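PDB 4PDY: aminoglycoside phosphotransferase from Alicyclobacillus acidocaldarius subsp. acidocaldarius, which probably acts as a transferase, most likely moving a phosphoryl group onto a small-molecule acceptor. Local coordinates for residues 88-91 against 92-96; 182-185 against 186-190; 325-328 against 329-333. All coordinates share one frame; numbering follows the deposited sequence.

Contact 1 of 3, residues 88-91 against 92-96; sequences FVTT and SSNAP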
loop_
_atom_site.group_PDB
_atom_site.type_symbol
_atom_site.label_atom_id
_atom_site.label_comp_id
_atom_site.label_asym_id
_atom_site.label_seq_id
_atom_site.Cartn_x
_atom_site.Cartn_y
_atom_site.Cartn_z
ATOM N N PHE A 88 16.911 7.100 9.598
ATOM C CA PHE A 88 17.443 6.001 10.354
ATOM C C PHE A 88 18.538 6.473 11.303
ATOM O O PHE A 88 19.343 7.329 10.972
ATOM C CB PHE A 88 18.001 4.941 9.390
ATOM C CG PHE A 88 16.950 4.345 8.453
ATOM C CD1 PHE A 88 16.085 3.387 8.900
ATOM C CD2 PHE A 88 16.846 4.765 7.133
ATOM C CE1 PHE A 88 15.127 2.827 8.069
ATOM C CE2 PHE A 88 15.888 4.235 6.297
ATOM C CZ PHE A 88 15.025 3.267 6.760
ATOM N N VAL A 89 18.540 5.889 12.493
ATOM C CA VAL A 89 19.555 6.131 13.518
ATOM C C VAL A 89 20.446 4.906 13.561
ATOM O O VAL A 89 19.959 3.778 13.568
ATOM C CB VAL A 89 18.911 6.399 14.893
ATOM C CG1 VAL A 89 20.000 6.584 15.931
ATOM C CG2 VAL A 89 18.010 7.619 14.762
ATOM N N THR A 90 21.750 5.116 13.606
ATOM C CA THR A 90 22.691 4.012 13.644
ATOM C C THR A 90 23.124 3.695 15.066
ATOM O O THR A 90 22.990 4.525 15.954
ATOM C CB THR A 90 23.935 4.279 12.802
ATOM O OG1 THR A 90 24.605 5.440 13.266
ATOM C CG2 THR A 90 23.561 4.455 11.315
ATOM N N THR A 91 23.632 2.494 15.275
ATOM C CA THR A 91 24.106 2.063 16.568
ATOM C C THR A 91 25.444 2.745 16.897
ATOM O O THR A 91 26.026 3.470 16.083
ATOM C CB THR A 91 24.316 0.540 16.587
ATOM O OG1 THR A 91 25.442 0.214 15.761
ATOM C CG2 THR A 91 23.057 -0.222 16.142
ATOM N N SER A 92 25.942 2.465 18.091
ATOM C CA SER A 92 27.234 2.984 18.506
ATOM C C SER A 92 28.386 2.482 17.633
ATOM O O SER A 92 29.441 3.102 17.590
ATOM C CB SER A 92 27.511 2.627 19.964
ATOM O OG SER A 92 27.567 1.226 20.111
ATOM N N SER A 93 28.185 1.344 16.962
ATOM C CA SER A 93 29.154 0.836 15.989
ATOM C C SER A 93 28.855 1.232 14.533
ATOM O O SER A 93 29.456 0.676 13.607
ATOM C CB SER A 93 29.221 -0.677 16.093
ATOM O OG SER A 93 28.055 -1.261 15.548
ATOM N N ASN A 94 27.952 2.182 14.329
ATOM C CA ASN A 94 27.603 2.665 12.988
ATOM C C ASN A 94 26.741 1.710 12.161
ATOM O O ASN A 94 26.580 1.925 10.970
ATOM C CB ASN A 94 28.843 3.046 12.183
ATOM C CG ASN A 94 28.519 4.038 11.092
ATOM O OD1 ASN A 94 27.686 4.928 11.284
ATOM N ND2 ASN A 94 29.153 3.886 9.944
ATOM N N ALA A 95 26.163 0.691 12.787
ATOM C CA ALA A 95 25.332 -0.268 12.055
ATOM C C ALA A 95 23.923 0.285 11.909
ATOM O O ALA A 95 23.437 0.983 12.796
ATOM C CB ALA A 95 25.281 -1.598 12.772
ATOM N N PRO A 96 23.250 -0.008 10.788
ATOM C CA PRO A 96 21.883 0.506 10.599
ATOM C C PRO A 96 20.769 -0.327 11.261
ATOM O O PRO A 96 19.610 0.045 11.196
ATOM C CB PRO A 96 21.731 0.502 9.072
ATOM C CG PRO A 96 22.610 -0.615 8.654
ATOM C CD PRO A 96 23.782 -0.639 9.566
HETATM O O HOH W 1 18.705 1.417 13.450
#
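Thr91 and Ala95 face each other across a tight reversal, a type I beta turn over Thr91 to Asn94 followed by a G1 bulge: Asn94 N donates to Thr91 O at 2.9 Å, Thr91 N to Ala95 O at 2.9 Å, and Asn94 has the left-handed backbone (phi 74°) such a bulge requires. The side chain of Thr91 reaches over the reversal with its hydroxyl. Its OG1 lies between the backbone N and the carbonyl carbon (chi1 70°), which turns it over the loop, where it accepts from Ala95 N at 3.1 Å and shares a hydrogen bond with Ser93 OG at 3.0 Å. Its CG2 rests 3.6 Å from Ala95 O. Thr90 adds a CA-H...O contact, its CA 3.2 Å from Ala95 O. Nearer the strand, one water donates to both Val89 O and Pro96 O. Ser92 OG turns outward to Lys30 O. A valine in place of Thr91 would probably leave Ala95 N without its acceptor and Ser93 OG free to turn. One hydroxyl thus stitches together a bulge whose geometry leaves Ala95 N unmatched by the turn's own carbonyl.

Contact 2 of 3, residues 182-185 against 186-190; sequences DQLL and LSMRD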
loop_
_atom_site.group_PDB
_atom_site.type_symbol
_atom_site.label_atom_id
_atom_site.label_comp_id
_atom_site.label_asym_id
_atom_site.label_seq_id
_atom_site.Cartn_x
_atom_site.Cartn_y
_atom_site.Cartn_z
ATOM N N ASP A 182 -23.876 -15.239 0.848
ATOM C CA ASP A 182 -23.973 -16.067 -0.353
ATOM C C ASP A 182 -24.930 -15.428 -1.322
ATOM O O ASP A 182 -24.627 -15.301 -2.509
ATOM C CB ASP A 182 -24.506 -17.448 0.013
ATOM C CG ASP A 182 -23.591 -18.238 0.952
ATOM O OD1 ASP A 182 -22.345 -18.097 0.887
ATOM O OD2 ASP A 182 -24.160 -19.025 1.759
ATOM N N GLN A 183 -26.113 -15.068 -0.839
ATOM C CA GLN A 183 -27.134 -14.511 -1.723
ATOM C C GLN A 183 -26.690 -13.173 -2.310
ATOM O O GLN A 183 -26.890 -12.889 -3.488
ATOM C CB GLN A 183 -28.464 -14.342 -0.987
ATOM C CG GLN A 183 -29.066 -15.659 -0.539
ATOM C CD GLN A 183 -30.349 -15.459 0.220
ATOM O OE1 GLN A 183 -31.313 -14.934 -0.326
ATOM N NE2 GLN A 183 -30.372 -15.860 1.484
ATOM N N LEU A 184 -26.105 -12.306 -1.497
ATOM C CA LEU A 184 -25.638 -11.020 -1.976
ATOM C C LEU A 184 -24.533 -11.197 -3.039
ATOM O O LEU A 184 -24.560 -10.546 -4.070
ATOM C CB LEU A 184 -25.163 -10.160 -0.803
ATOM C CG LEU A 184 -24.543 -8.815 -1.169
ATOM C CD1 LEU A 184 -25.509 -7.924 -1.942
ATOM C CD2 LEU A 184 -24.078 -8.109 0.090
ATOM N N LEU A 185 -23.561 -12.050 -2.768
ATOM C CA LEU A 185 -22.512 -12.324 -3.760
ATOM C C LEU A 185 -23.132 -12.828 -5.085
ATOM O O LEU A 185 -22.785 -12.341 -6.165
ATOM C CB LEU A 185 -21.504 -13.340 -3.203
ATOM C CG LEU A 185 -20.342 -13.655 -4.154
ATOM C CD1 LEU A 185 -19.415 -12.456 -4.312
ATOM C CD2 LEU A 185 -19.583 -14.865 -3.642
ATOM N N LEU A 186 -24.077 -13.752 -4.994
ATOM C CA LEU A 186 -24.724 -14.271 -6.216
ATOM C C LEU A 186 -25.467 -13.185 -6.988
ATOM O O LEU A 186 -25.472 -13.196 -8.234
ATOM C CB LEU A 186 -25.642 -15.452 -5.887
ATOM C CG LEU A 186 -24.885 -16.718 -5.469
ATOM C CD1 LEU A 186 -25.795 -17.663 -4.714
ATOM C CD2 LEU A 186 -24.255 -17.408 -6.675
ATOM N N SER A 187 -26.053 -12.240 -6.259
ATOM C CA SER A 187 -26.807 -11.161 -6.883
ATOM C C SER A 187 -25.950 -10.237 -7.736
ATOM O O SER A 187 -26.488 -9.527 -8.580
ATOM C CB SER A 187 -27.548 -10.312 -5.845
ATOM O OG SER A 187 -26.673 -9.420 -5.153
HETATM N N MSE A 188 -24.639 -10.214 -7.509
HETATM C CA MSE A 188 -23.760 -9.316 -8.268
HETATM C C MSE A 188 -22.844 -10.038 -9.241
HETATM O O MSE A 188 -21.915 -9.421 -9.763
HETATM C CB MSE A 188 -23.000 -8.368 -7.337
HETATM C CG MSE A 188 -22.062 -9.140 -6.450
HETATM SE SE MSE A 188 -20.976 -7.928 -5.330
HETATM C CE MSE A 188 -22.376 -7.863 -4.068
ATOM N N ARG A 189 -23.113 -11.310 -9.542
ATOM C CA ARG A 189 -22.214 -12.077 -10.405
ATOM C C ARG A 189 -21.987 -11.429 -11.762
ATOM O O ARG A 189 -20.874 -11.423 -12.260
ATOM C CB ARG A 189 -22.770 -13.471 -10.662
ATOM C CG ARG A 189 -22.582 -14.436 -9.515
ATOM C CD ARG A 189 -23.322 -15.735 -9.822
ATOM N NE ARG A 189 -24.748 -15.596 -9.520
ATOM C CZ ARG A 189 -25.671 -16.521 -9.761
ATOM N NH1 ARG A 189 -25.351 -17.676 -10.358
ATOM N NH2 ARG A 189 -26.934 -16.271 -9.412
ATOM N N ASP A 190 -23.040 -10.906 -12.375
ATOM C CA ASP A 190 -22.896 -10.399 -13.729
ATOM C C ASP A 190 -22.024 -9.140 -13.740
ATOM O O ASP A 190 -21.150 -9.014 -14.617
ATOM C CB ASP A 190 -24.257 -10.195 -14.402
ATOM C CG ASP A 190 -24.954 -11.528 -14.738
ATOM O OD1 ASP A 190 -24.423 -12.325 -15.565
ATOM O OD2 ASP A 190 -26.042 -11.779 -14.178
#
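Leu184 and Ser187 meet where helix 180-187 gives out, and the contact shows how a chain passes from one helix to the next. The backbone bonds change in kind along the segment. Leu186 N to Asp182 O, at 3.0 Å, and Ser187 N to Gln183 O are regular i to i+4 helical bonds. At Met188 the pattern shortens: its N reaches Leu185 O at 3.1 Å, with the donor well above the carbonyl plane, and makes just a weak bond to Leu184 O. Met188 is then the N-cap residue of helix 189-203.

Two polar side chains add bonds to carbonyls at the end of the helix. Ser187 OG, held between its own N and carbonyl carbon (chi1 76°), folds back to donate to Leu184 O at 2.6 Å. Two residues on, Arg189 also reaches three residues back: its NE donates to Leu186 O at 2.8 Å, nearly straight at 175° and within the guanidinium plane. As Arg189 N also donates to Leu186 O, that carbonyl is gripped twice. Leu186 CD2 lies above one face of the guanidinium, offset toward its rim, while the NE bond to Leu186 O holds the edge.

Among apolar groups, the selenomethionine side chain of Met188 bends at chi3 (85°) and brings CE back to within 3.7 Å of Leu184 CG, the two chains slanting across one another.

Around the junction, Leu184 and Met188 pack on helix 319-347, whereas Leu185 and Arg189 touch Trp169 of helix 154-173. Asp182 pairs with Lys175 and hydrogen-bonds Tyr313 of helix 303-315, so the junction borders helices 154-173, 303-315 and 319-347.

Contact 3 of 3, residues 325-328 against 329-333; sequences LQQY and AVQAE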
loop_
_atom_site.group_PDB
_atom_site.type_symbol
_atom_site.label_atom_id
_atom_site.label_comp_id
_atom_site.label_asym_id
_atom_site.label_seq_id
_atom_site.Cartn_x
_atom_site.Cartn_y
_atom_site.Cartn_z
ATOM N N LEU A 325 -19.043 -6.593 2.078
ATOM C CA LEU A 325 -19.701 -6.835 0.797
ATOM C C LEU A 325 -20.954 -5.955 0.649
ATOM O O LEU A 325 -21.254 -5.451 -0.443
ATOM C CB LEU A 325 -20.045 -8.306 0.641
ATOM C CG LEU A 325 -20.463 -8.690 -0.778
ATOM C CD1 LEU A 325 -19.294 -8.568 -1.732
ATOM C CD2 LEU A 325 -20.991 -10.105 -0.781
ATOM N N GLN A 326 -21.654 -5.715 1.768
ATOM C CA GLN A 326 -22.805 -4.816 1.759
ATOM C C GLN A 326 -22.384 -3.398 1.365
ATOM O O GLN A 326 -23.045 -2.746 0.541
ATOM C CB GLN A 326 -23.517 -4.773 3.114
ATOM C CG GLN A 326 -24.330 -6.021 3.414
ATOM C CD GLN A 326 -24.796 -6.123 4.851
ATOM O OE1 GLN A 326 -24.189 -5.552 5.761
ATOM N NE2 GLN A 326 -25.878 -6.822 5.058
ATOM N N GLN A 327 -21.287 -2.920 1.945
ATOM C CA GLN A 327 -20.794 -1.600 1.593
ATOM C C GLN A 327 -20.368 -1.526 0.132
ATOM O O GLN A 327 -20.603 -0.514 -0.521
ATOM C CB GLN A 327 -19.633 -1.162 2.491
ATOM C CG GLN A 327 -18.982 0.144 2.028
ATOM C CD GLN A 327 -18.231 0.887 3.111
ATOM O OE1 GLN A 327 -18.702 1.002 4.248
ATOM N NE2 GLN A 327 -17.063 1.433 2.756
ATOM N N TYR A 328 -19.754 -2.591 -0.385
ATOM C CA TYR A 328 -19.378 -2.601 -1.797
ATOM C C TYR A 328 -20.635 -2.488 -2.671
ATOM O O TYR A 328 -20.668 -1.739 -3.643
ATOM C CB TYR A 328 -18.626 -3.882 -2.135
ATOM C CG TYR A 328 -18.077 -3.901 -3.558
ATOM C CD1 TYR A 328 -16.831 -3.362 -3.842
ATOM C CD2 TYR A 328 -18.814 -4.421 -4.600
ATOM C CE1 TYR A 328 -16.328 -3.357 -5.126
ATOM C CE2 TYR A 328 -18.304 -4.436 -5.880
ATOM C CZ TYR A 328 -17.063 -3.899 -6.131
ATOM O OH TYR A 328 -16.533 -3.899 -7.403
ATOM N N ALA A 329 -21.678 -3.224 -2.317
ATOM C CA ALA A 329 -22.926 -3.189 -3.067
ATOM C C ALA A 329 -23.550 -1.791 -3.045
ATOM O O ALA A 329 -24.024 -1.293 -4.062
ATOM C CB ALA A 329 -23.898 -4.212 -2.521
ATOM N N VAL A 330 -23.550 -1.167 -1.869
ATOM C CA VAL A 330 -24.072 0.203 -1.718
ATOM C C VAL A 330 -23.369 1.180 -2.657
ATOM O O VAL A 330 -24.007 2.033 -3.279
ATOM C CB VAL A 330 -23.962 0.696 -0.257
ATOM C CG1 VAL A 330 -24.169 2.197 -0.155
ATOM C CG2 VAL A 330 -24.972 -0.044 0.605
ATOM N N GLN A 331 -22.059 1.037 -2.760
ATOM C CA GLN A 331 -21.233 1.936 -3.568
ATOM C C GLN A 331 -21.051 1.534 -5.024
ATOM O O GLN A 331 -20.391 2.254 -5.784
ATOM C CB GLN A 331 -19.863 2.056 -2.920
ATOM C CG GLN A 331 -19.970 2.591 -1.511
ATOM C CD GLN A 331 -18.652 3.010 -0.935
ATOM O OE1 GLN A 331 -17.563 2.615 -1.392
ATOM N NE2 GLN A 331 -18.735 3.837 0.079
ATOM N N ALA A 332 -21.623 0.405 -5.412
ATOM C CA ALA A 332 -21.287 -0.180 -6.707
ATOM C C ALA A 332 -21.604 0.756 -7.873
ATOM O O ALA A 332 -20.804 0.869 -8.805
ATOM C CB ALA A 332 -21.974 -1.523 -6.883
ATOM N N GLU A 333 -22.754 1.424 -7.843
ATOM C CA GLU A 333 -23.093 2.313 -8.953
ATOM C C GLU A 333 -22.204 3.545 -8.991
ATOM O O GLU A 333 -21.801 3.982 -10.062
ATOM C CB GLU A 333 -24.565 2.731 -8.948
ATOM C CG GLU A 333 -24.867 3.741 -10.047
ATOM C CD GLU A 333 -24.345 3.267 -11.401
ATOM O OE1 GLU A 333 -24.533 2.082 -11.688
ATOM O OE2 GLU A 333 -23.715 4.034 -12.166
#
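Ala329 N donates to Leu325 O at 2.9 Å, the first of three successive i to i+4 bonds that mark this segment as part of the long alpha helix 319-347. Val330 N to Gln326 O and Gln331 N to Gln327 O follow in the same manner, the three donors tilted by 18 to 25° from the planes of their carbonyls. The ladder then slips: Ala332 N bonds to Ala329 O, three residues back, instead of to Tyr328 O, and Gln331 carries the departure in a psi near zero (-2°).

Tyr328 illustrates how a large residue leaves such a helix. Its CB sits against the next peptide, 3.1 Å from Ala329 N. CG is anti to the backbone N (chi1 -174°), which swings the ring off the helix yet keeps its near rim by the backbone: CG and CD2 both lie 3.9 Å from Ala329 N, which comes in obliquely. Beyond them CE1, CE2, CZ and finally OH extend away from 329-333. The side chain packs on Pro302 and on Leu304 and Pro305 of helix 303-315, and touches Glu191 of helix 189-203; a thiocyanate ion, probably from the crystallisation liquor, lies about 4 Å from it at the nearest atoms.

The other flank is more polar. Gln327, extended beyond CG, runs alongside Gln331, and its NE2 makes a weak hydrogen bond to Glu265. The aliphatic part of Gln331 leans back on the preceding turn, its CG 3.3 Å from Gln327 O. Val330 repeats this with a branch: CG2, anti to its own carbonyl carbon, rests 3.3 Å from Gln326 O.

In the fold
The three contacts follow in series along the chain and fall into two groups. Contact 1 forms the turn between strands 88-89 and 98-100, both of which pair with strand 103-109 in the six-stranded antiparallel sheet. Contacts 2 and 3 lie beyond the chain's centre, in the helical part, their centres about 54 and 49 Å from that of contact 1. Though well separated in sequence, those two have centres about 12 Å apart and touch directly, Leu184 CD2 lying 3.8 Å from Leu325 CG as helices 180-187 and 319-347 pack together. A sheet-bearing part and a helical part are consistent with the two-lobed plan of the kinase-like clan.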